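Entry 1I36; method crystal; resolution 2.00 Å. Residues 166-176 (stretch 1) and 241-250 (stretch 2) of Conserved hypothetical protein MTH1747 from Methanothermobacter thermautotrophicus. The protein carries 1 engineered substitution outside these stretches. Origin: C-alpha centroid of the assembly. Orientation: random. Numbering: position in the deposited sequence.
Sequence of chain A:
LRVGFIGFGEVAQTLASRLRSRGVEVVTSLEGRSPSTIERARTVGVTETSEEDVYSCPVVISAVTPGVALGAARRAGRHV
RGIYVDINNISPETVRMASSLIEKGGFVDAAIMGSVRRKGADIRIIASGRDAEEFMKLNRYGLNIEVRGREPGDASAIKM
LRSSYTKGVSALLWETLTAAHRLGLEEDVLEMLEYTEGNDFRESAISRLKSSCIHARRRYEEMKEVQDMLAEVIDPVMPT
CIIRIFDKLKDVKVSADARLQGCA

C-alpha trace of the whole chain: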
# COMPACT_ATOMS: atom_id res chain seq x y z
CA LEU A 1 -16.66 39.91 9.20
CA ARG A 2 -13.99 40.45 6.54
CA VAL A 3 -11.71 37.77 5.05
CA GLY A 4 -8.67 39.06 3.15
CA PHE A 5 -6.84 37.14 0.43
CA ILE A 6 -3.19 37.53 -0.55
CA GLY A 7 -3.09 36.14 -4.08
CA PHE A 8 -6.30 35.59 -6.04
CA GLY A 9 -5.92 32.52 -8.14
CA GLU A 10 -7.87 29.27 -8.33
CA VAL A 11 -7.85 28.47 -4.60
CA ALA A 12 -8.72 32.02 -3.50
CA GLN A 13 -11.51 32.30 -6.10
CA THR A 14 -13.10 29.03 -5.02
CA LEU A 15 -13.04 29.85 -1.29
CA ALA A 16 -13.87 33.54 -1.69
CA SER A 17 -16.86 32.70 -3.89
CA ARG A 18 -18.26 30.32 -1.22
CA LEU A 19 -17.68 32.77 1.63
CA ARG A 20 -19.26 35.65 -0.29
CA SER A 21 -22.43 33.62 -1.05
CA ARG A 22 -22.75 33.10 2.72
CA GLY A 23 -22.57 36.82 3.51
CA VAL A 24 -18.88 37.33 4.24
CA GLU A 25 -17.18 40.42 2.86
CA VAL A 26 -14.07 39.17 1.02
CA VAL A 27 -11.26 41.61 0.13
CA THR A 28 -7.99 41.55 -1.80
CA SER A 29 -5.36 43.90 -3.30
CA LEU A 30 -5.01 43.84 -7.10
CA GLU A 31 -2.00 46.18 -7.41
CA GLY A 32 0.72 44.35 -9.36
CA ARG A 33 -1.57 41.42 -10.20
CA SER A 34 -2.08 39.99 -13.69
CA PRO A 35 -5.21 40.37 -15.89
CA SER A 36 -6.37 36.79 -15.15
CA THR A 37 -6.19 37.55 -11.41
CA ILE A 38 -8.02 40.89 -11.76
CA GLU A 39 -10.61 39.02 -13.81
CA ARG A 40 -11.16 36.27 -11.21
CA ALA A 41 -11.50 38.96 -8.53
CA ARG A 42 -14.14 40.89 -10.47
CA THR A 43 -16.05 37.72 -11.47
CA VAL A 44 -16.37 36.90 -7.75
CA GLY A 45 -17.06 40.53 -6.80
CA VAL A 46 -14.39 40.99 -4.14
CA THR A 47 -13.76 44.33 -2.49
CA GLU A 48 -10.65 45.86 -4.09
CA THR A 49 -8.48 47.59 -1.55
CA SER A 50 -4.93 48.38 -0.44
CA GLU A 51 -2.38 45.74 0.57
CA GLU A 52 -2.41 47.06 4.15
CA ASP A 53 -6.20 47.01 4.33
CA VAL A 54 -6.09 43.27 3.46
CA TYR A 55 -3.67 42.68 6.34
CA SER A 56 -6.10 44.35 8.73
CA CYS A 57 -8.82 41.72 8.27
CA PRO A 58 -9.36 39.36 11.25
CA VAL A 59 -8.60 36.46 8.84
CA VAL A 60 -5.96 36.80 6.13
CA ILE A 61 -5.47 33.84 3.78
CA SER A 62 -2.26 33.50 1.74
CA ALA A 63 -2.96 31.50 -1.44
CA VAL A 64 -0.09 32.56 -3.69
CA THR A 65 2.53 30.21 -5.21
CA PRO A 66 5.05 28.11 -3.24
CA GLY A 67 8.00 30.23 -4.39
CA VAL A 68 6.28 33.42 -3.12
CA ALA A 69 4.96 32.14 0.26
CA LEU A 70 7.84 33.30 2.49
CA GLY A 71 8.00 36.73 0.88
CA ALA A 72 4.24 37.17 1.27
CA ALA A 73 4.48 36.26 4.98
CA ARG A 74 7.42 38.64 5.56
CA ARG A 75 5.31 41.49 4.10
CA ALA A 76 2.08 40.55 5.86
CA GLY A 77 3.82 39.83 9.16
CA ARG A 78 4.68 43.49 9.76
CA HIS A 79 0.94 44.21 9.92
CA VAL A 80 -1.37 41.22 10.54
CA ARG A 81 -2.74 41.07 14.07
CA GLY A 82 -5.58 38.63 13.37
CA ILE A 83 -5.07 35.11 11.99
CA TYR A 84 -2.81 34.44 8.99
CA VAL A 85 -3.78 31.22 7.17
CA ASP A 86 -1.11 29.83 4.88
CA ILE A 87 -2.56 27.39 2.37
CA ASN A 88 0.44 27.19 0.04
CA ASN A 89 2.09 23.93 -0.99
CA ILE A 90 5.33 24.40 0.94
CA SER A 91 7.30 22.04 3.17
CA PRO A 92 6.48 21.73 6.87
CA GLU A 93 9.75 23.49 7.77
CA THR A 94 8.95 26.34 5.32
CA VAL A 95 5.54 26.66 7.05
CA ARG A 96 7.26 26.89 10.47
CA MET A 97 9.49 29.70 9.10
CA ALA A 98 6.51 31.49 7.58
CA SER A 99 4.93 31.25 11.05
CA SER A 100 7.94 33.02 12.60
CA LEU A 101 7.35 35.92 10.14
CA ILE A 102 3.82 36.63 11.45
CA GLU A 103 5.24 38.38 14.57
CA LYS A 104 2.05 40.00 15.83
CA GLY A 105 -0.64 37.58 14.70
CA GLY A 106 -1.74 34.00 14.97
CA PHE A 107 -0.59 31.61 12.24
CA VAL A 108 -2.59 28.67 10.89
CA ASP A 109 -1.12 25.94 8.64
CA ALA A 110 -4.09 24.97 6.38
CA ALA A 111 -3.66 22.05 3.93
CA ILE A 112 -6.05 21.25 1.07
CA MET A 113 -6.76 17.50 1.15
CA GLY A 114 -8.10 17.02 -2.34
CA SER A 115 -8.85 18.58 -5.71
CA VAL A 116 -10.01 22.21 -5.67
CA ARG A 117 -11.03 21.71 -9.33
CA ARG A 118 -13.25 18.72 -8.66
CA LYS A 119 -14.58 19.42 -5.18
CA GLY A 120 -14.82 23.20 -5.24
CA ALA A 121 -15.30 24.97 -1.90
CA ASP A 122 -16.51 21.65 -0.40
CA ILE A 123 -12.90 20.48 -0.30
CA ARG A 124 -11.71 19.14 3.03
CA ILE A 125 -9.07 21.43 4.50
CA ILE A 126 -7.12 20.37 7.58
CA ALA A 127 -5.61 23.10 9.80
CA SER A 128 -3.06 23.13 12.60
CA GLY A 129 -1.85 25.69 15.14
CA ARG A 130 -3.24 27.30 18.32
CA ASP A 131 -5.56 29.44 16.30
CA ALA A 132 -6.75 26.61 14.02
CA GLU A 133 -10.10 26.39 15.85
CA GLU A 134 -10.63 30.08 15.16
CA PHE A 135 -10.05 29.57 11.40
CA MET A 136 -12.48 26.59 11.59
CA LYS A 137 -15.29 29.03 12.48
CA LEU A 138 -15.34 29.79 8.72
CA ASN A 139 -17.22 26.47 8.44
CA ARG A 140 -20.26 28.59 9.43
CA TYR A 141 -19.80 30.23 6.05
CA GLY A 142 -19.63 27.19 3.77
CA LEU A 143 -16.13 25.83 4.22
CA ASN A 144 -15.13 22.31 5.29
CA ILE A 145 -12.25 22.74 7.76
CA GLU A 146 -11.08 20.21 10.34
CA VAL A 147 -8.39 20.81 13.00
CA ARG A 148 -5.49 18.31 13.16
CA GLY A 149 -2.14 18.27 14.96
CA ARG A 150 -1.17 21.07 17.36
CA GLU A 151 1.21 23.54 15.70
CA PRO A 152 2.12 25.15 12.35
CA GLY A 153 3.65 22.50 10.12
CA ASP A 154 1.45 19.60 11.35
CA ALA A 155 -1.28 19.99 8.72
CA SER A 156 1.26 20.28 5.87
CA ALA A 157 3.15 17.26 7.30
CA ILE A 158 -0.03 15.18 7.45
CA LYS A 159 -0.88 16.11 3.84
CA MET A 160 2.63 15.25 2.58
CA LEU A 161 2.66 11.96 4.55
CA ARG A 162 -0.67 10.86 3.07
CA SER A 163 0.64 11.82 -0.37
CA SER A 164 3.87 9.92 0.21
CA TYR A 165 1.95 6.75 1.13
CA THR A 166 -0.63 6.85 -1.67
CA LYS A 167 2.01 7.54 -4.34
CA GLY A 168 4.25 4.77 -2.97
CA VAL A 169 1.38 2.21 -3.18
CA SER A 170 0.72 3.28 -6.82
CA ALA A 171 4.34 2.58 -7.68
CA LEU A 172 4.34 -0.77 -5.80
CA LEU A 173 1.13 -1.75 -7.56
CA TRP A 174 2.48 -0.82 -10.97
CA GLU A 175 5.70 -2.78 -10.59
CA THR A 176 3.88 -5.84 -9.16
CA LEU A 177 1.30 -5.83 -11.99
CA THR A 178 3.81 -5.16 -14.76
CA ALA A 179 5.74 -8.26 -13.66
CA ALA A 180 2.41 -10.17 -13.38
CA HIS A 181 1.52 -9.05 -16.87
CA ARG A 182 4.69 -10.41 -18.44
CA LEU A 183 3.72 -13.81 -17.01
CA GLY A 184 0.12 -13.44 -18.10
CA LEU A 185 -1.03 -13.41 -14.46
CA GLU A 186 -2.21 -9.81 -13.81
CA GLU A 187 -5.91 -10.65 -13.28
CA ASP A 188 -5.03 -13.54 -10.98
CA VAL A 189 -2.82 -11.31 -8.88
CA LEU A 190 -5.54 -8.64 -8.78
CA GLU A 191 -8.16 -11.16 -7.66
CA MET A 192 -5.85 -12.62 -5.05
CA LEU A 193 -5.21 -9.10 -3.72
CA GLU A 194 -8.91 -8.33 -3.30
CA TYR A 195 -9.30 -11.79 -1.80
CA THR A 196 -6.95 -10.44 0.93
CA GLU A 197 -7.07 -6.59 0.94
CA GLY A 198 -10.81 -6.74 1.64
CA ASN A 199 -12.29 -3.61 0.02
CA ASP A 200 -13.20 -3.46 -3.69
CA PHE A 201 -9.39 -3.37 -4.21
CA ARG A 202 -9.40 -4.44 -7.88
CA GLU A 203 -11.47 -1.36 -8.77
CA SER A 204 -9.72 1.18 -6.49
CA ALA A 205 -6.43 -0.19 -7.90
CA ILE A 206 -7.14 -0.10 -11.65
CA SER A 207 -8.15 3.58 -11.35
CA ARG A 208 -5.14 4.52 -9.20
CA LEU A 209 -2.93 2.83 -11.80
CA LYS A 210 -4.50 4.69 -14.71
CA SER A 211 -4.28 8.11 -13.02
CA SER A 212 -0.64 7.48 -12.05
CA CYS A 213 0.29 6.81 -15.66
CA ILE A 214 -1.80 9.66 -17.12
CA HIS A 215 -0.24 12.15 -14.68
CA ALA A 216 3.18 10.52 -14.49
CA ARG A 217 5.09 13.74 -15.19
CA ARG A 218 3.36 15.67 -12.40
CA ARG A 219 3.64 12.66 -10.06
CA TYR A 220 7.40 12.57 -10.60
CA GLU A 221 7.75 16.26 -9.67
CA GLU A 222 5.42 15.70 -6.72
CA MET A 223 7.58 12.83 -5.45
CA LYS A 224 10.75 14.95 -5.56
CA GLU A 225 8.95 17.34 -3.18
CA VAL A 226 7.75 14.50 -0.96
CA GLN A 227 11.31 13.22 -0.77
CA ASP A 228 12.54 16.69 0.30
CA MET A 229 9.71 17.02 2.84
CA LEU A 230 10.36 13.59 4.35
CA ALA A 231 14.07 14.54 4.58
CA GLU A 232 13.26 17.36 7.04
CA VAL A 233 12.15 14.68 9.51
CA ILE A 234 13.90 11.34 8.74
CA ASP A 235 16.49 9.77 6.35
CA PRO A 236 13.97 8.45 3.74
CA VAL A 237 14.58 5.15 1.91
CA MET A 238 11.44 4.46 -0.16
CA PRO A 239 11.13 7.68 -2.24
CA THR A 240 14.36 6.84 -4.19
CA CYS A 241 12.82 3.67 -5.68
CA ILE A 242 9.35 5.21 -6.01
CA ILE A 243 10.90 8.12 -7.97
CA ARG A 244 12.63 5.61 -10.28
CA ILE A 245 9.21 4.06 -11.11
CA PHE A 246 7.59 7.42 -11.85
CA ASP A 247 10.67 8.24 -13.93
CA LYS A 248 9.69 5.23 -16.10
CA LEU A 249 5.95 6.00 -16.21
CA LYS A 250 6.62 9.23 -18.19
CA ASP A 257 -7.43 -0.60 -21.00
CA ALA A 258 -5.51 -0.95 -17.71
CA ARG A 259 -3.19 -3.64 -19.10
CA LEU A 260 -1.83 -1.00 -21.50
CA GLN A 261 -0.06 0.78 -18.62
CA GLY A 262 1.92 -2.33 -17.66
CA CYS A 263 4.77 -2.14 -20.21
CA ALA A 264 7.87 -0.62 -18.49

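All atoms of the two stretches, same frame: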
# COMPACT_ATOMS: atom_id res chain seq x y z
N THR A 166 0.19 7.17 -0.50
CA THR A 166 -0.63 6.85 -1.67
C THR A 166 0.15 6.78 -2.98
O THR A 166 -0.15 5.94 -3.84
CB THR A 166 -1.88 7.76 -1.79
OG1 THR A 166 -1.48 9.10 -2.02
CG2 THR A 166 -2.72 7.69 -0.51
N LYS A 167 1.19 7.61 -3.12
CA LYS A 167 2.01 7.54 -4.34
C LYS A 167 2.93 6.31 -4.30
O LYS A 167 3.21 5.71 -5.35
CB LYS A 167 2.84 8.80 -4.53
CG LYS A 167 2.03 10.03 -4.94
CD LYS A 167 2.93 11.27 -4.84
CE LYS A 167 2.26 12.50 -5.45
NZ LYS A 167 0.85 12.69 -5.02
N GLY A 168 3.40 5.95 -3.12
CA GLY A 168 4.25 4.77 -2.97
C GLY A 168 3.49 3.49 -3.35
O GLY A 168 4.04 2.64 -4.01
N VAL A 169 2.24 3.37 -2.89
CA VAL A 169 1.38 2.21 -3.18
C VAL A 169 1.13 2.11 -4.70
O VAL A 169 1.09 1.00 -5.26
CB VAL A 169 0.03 2.34 -2.42
CG1 VAL A 169 -0.99 1.30 -2.92
CG2 VAL A 169 0.27 2.18 -0.92
N SER A 170 0.92 3.25 -5.35
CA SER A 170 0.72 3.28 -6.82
C SER A 170 1.93 2.71 -7.53
O SER A 170 1.80 1.98 -8.52
CB SER A 170 0.50 4.72 -7.32
OG SER A 170 -0.79 5.15 -6.93
N ALA A 171 3.12 3.08 -7.07
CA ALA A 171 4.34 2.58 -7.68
C ALA A 171 4.52 1.07 -7.42
O ALA A 171 5.01 0.34 -8.29
CB ALA A 171 5.54 3.33 -7.15
N LEU A 172 4.21 0.64 -6.19
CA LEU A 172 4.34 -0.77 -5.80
C LEU A 172 3.36 -1.60 -6.62
O LEU A 172 3.70 -2.68 -7.13
CB LEU A 172 4.06 -0.95 -4.31
CG LEU A 172 5.09 -0.39 -3.32
CD1 LEU A 172 4.48 -0.32 -1.91
CD2 LEU A 172 6.38 -1.24 -3.30
N LEU A 173 2.16 -1.07 -6.79
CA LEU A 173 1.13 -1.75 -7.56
C LEU A 173 1.57 -1.91 -9.00
O LEU A 173 1.50 -3.01 -9.56
CB LEU A 173 -0.17 -0.98 -7.53
CG LEU A 173 -1.28 -1.72 -8.27
CD1 LEU A 173 -1.72 -2.95 -7.44
CD2 LEU A 173 -2.46 -0.78 -8.47
N TRP A 174 2.02 -0.81 -9.59
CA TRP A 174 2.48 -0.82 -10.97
C TRP A 174 3.59 -1.84 -11.22
O TRP A 174 3.52 -2.61 -12.18
CB TRP A 174 2.97 0.57 -11.41
CG TRP A 174 3.39 0.57 -12.86
CD1 TRP A 174 2.59 0.77 -13.95
CD2 TRP A 174 4.70 0.33 -13.35
NE1 TRP A 174 3.34 0.66 -15.10
CE2 TRP A 174 4.63 0.39 -14.76
CE3 TRP A 174 5.92 0.08 -12.74
CZ2 TRP A 174 5.74 0.21 -15.56
CZ3 TRP A 174 7.03 -0.11 -13.54
CH2 TRP A 174 6.94 -0.04 -14.93
N GLU A 175 4.62 -1.83 -10.39
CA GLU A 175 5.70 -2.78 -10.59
C GLU A 175 5.22 -4.24 -10.43
O GLU A 175 5.58 -5.11 -11.24
CB GLU A 175 6.88 -2.49 -9.67
CG GLU A 175 7.98 -3.55 -9.79
CD GLU A 175 9.32 -3.08 -9.28
OE1 GLU A 175 9.61 -3.26 -8.08
OE2 GLU A 175 10.10 -2.56 -10.09
N THR A 176 4.41 -4.49 -9.41
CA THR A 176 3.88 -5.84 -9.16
C THR A 176 3.03 -6.33 -10.35
O THR A 176 3.22 -7.46 -10.81
CB THR A 176 3.02 -5.87 -7.88
OG1 THR A 176 3.87 -5.64 -6.76
CG2 THR A 176 2.34 -7.24 -7.69
N CYS A 241 13.34 4.69 -4.77
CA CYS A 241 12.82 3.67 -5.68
C CYS A 241 11.51 4.11 -6.31
O CYS A 241 11.31 3.95 -7.52
CB CYS A 241 12.64 2.34 -4.94
SG CYS A 241 14.22 1.62 -4.35
N ILE A 242 10.64 4.73 -5.51
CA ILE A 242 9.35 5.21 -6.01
C ILE A 242 9.58 6.22 -7.14
O ILE A 242 8.89 6.17 -8.16
CB ILE A 242 8.48 5.83 -4.88
CG1 ILE A 242 8.05 4.75 -3.88
CG2 ILE A 242 7.23 6.49 -5.45
CD1 ILE A 242 7.50 5.33 -2.56
N ILE A 243 10.56 7.10 -6.96
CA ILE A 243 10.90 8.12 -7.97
C ILE A 243 11.37 7.42 -9.26
O ILE A 243 10.98 7.80 -10.35
CB ILE A 243 12.00 9.11 -7.43
CG1 ILE A 243 11.36 10.36 -6.81
CG2 ILE A 243 12.94 9.56 -8.54
CD1 ILE A 243 12.40 11.33 -6.20
N ARG A 244 12.17 6.36 -9.11
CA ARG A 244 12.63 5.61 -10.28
C ARG A 244 11.45 5.04 -11.09
O ARG A 244 11.49 5.06 -12.33
CB ARG A 244 13.59 4.51 -9.87
CG ARG A 244 14.89 5.02 -9.27
CD ARG A 244 15.94 3.93 -9.19
NE ARG A 244 16.19 3.43 -10.54
CZ ARG A 244 16.59 2.20 -10.84
NH1 ARG A 244 16.83 1.31 -9.88
NH2 ARG A 244 16.67 1.84 -12.12
N ILE A 245 10.38 4.59 -10.41
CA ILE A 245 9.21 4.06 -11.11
C ILE A 245 8.50 5.19 -11.86
O ILE A 245 8.13 5.04 -13.03
CB ILE A 245 8.18 3.39 -10.13
CG1 ILE A 245 8.75 2.10 -9.52
CG2 ILE A 245 6.86 3.13 -10.84
CD1 ILE A 245 8.92 0.96 -10.49
N PHE A 246 8.27 6.32 -11.18
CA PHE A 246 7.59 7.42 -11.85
C PHE A 246 8.42 7.98 -13.00
O PHE A 246 7.87 8.48 -13.99
CB PHE A 246 7.17 8.49 -10.85
CG PHE A 246 5.91 8.14 -10.13
CD1 PHE A 246 5.91 7.89 -8.76
CD2 PHE A 246 4.71 7.97 -10.83
CE1 PHE A 246 4.76 7.47 -8.10
CE2 PHE A 246 3.55 7.56 -10.18
CZ PHE A 246 3.58 7.30 -8.80
N ASP A 247 9.74 7.82 -12.90
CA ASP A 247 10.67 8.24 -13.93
C ASP A 247 10.31 7.42 -15.19
O ASP A 247 10.17 7.96 -16.29
CB ASP A 247 12.10 7.95 -13.46
CG ASP A 247 13.16 8.64 -14.32
OD1 ASP A 247 12.96 9.81 -14.70
OD2 ASP A 247 14.22 8.01 -14.58
N LYS A 248 10.06 6.12 -15.00
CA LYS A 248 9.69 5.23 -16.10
C LYS A 248 8.31 5.55 -16.67
O LYS A 248 8.14 5.61 -17.88
CB LYS A 248 9.66 3.78 -15.62
CG LYS A 248 10.98 3.18 -15.26
CD LYS A 248 10.77 1.73 -14.87
CE LYS A 248 12.08 1.04 -14.65
NZ LYS A 248 11.88 -0.39 -14.37
N LEU A 249 7.33 5.72 -15.80
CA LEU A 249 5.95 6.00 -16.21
C LEU A 249 5.74 7.18 -17.18
O LEU A 249 4.68 7.27 -17.81
CB LEU A 249 5.06 6.19 -14.98
CG LEU A 249 4.80 5.00 -14.05
CD1 LEU A 249 3.80 5.38 -12.97
CD2 LEU A 249 4.25 3.85 -14.84
N LYS A 250 6.72 8.07 -17.30
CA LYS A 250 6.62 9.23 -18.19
C LYS A 250 6.62 8.85 -19.67
O LYS A 250 7.66 8.48 -20.23
CB LYS A 250 7.74 10.23 -17.90
CG LYS A 250 7.58 10.97 -16.58
CD LYS A 250 8.87 10.94 -15.78
CE LYS A 250 9.98 11.76 -16.40
NZ LYS A 250 9.75 13.22 -16.20
O HOH W 1 10.30 -1.58 -12.79

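Two helical segments from distant parts of the chain pack against each other here, their axes crossing at 63° and approaching to 9.4 Å. No direct hydrogen bond joins them; the contact, which buries 474 Å² in all, rests mainly on the fit of apolar side chains, and three residues, Trp174, Ile245 and Ala171, organise it.

Trp174 covers the most surface. Its CA-to-CB bond points toward the other helix, and with chi1 at t its broad indole lies along Ile245, Lys248 and Leu249. The methyl CD2 of Leu249 sits over one face of the ring, 3.5 Å from the centroid of the five-membered ring and only 16° off the ring normal, a well-formed CH-pi contact. A leucine suits this place because its branched end can reach the ring although its CA-to-CB bond points sideways. The indole also offers CE3 to CG2 of Ile245 at 3.7 Å, while its CH2 lies 4.2 Å from CD of Lys248, so that the aliphatic part of the lysine serves as packing surface. The indole NE1 is hydrogen-bonded elsewhere in the structure, so the ring can be buried without leaving its polar atom unsatisfied.

Ile245 is the counterpart on the second helix. Its CA-to-CB bond points toward the first helix, and its beta-branched side chain presents CG2 both to the indole and to Ala171, whose CB is 3.9 Å from that methyl. The other branch reaches the indole too: CD1 of Ile245 lies 3.7 Å from CZ3 of Trp174. The same CD1 also approaches OE2 of Glu175 at 3.7 Å. That carboxylate is not stranded beside the methyl, for a water donates to Glu175 OE2 at 2.9 Å and accepts from Lys248 NZ at 2.5 Å, a bridge linking two charged side chains across the helices.

Ala171 marks the place where the backbones come nearest, its CA lying 5.9 Å from the CA of Ile242. A small side chain fits such close quarters: the methyl CB touches CG2 of Ile242 at 4.0 Å and CE1 of Phe246 at 4.3 Å as well as Ile245. One turn earlier, Gly168 goes further still. Its CA lies 3.3 Å from CD1 of Ile242, and a CB built on it would be 3.0 Å from that same methyl, a clash; the absence of a side chain makes room for the isoleucine. Phe246 fills the neighbouring space, with the carbonyl O of Lys167 at its ring edge, 3.6 Å from CE1. That oxygen also accepts the helical hydrogen bond from Ala171 N at 3.1 Å.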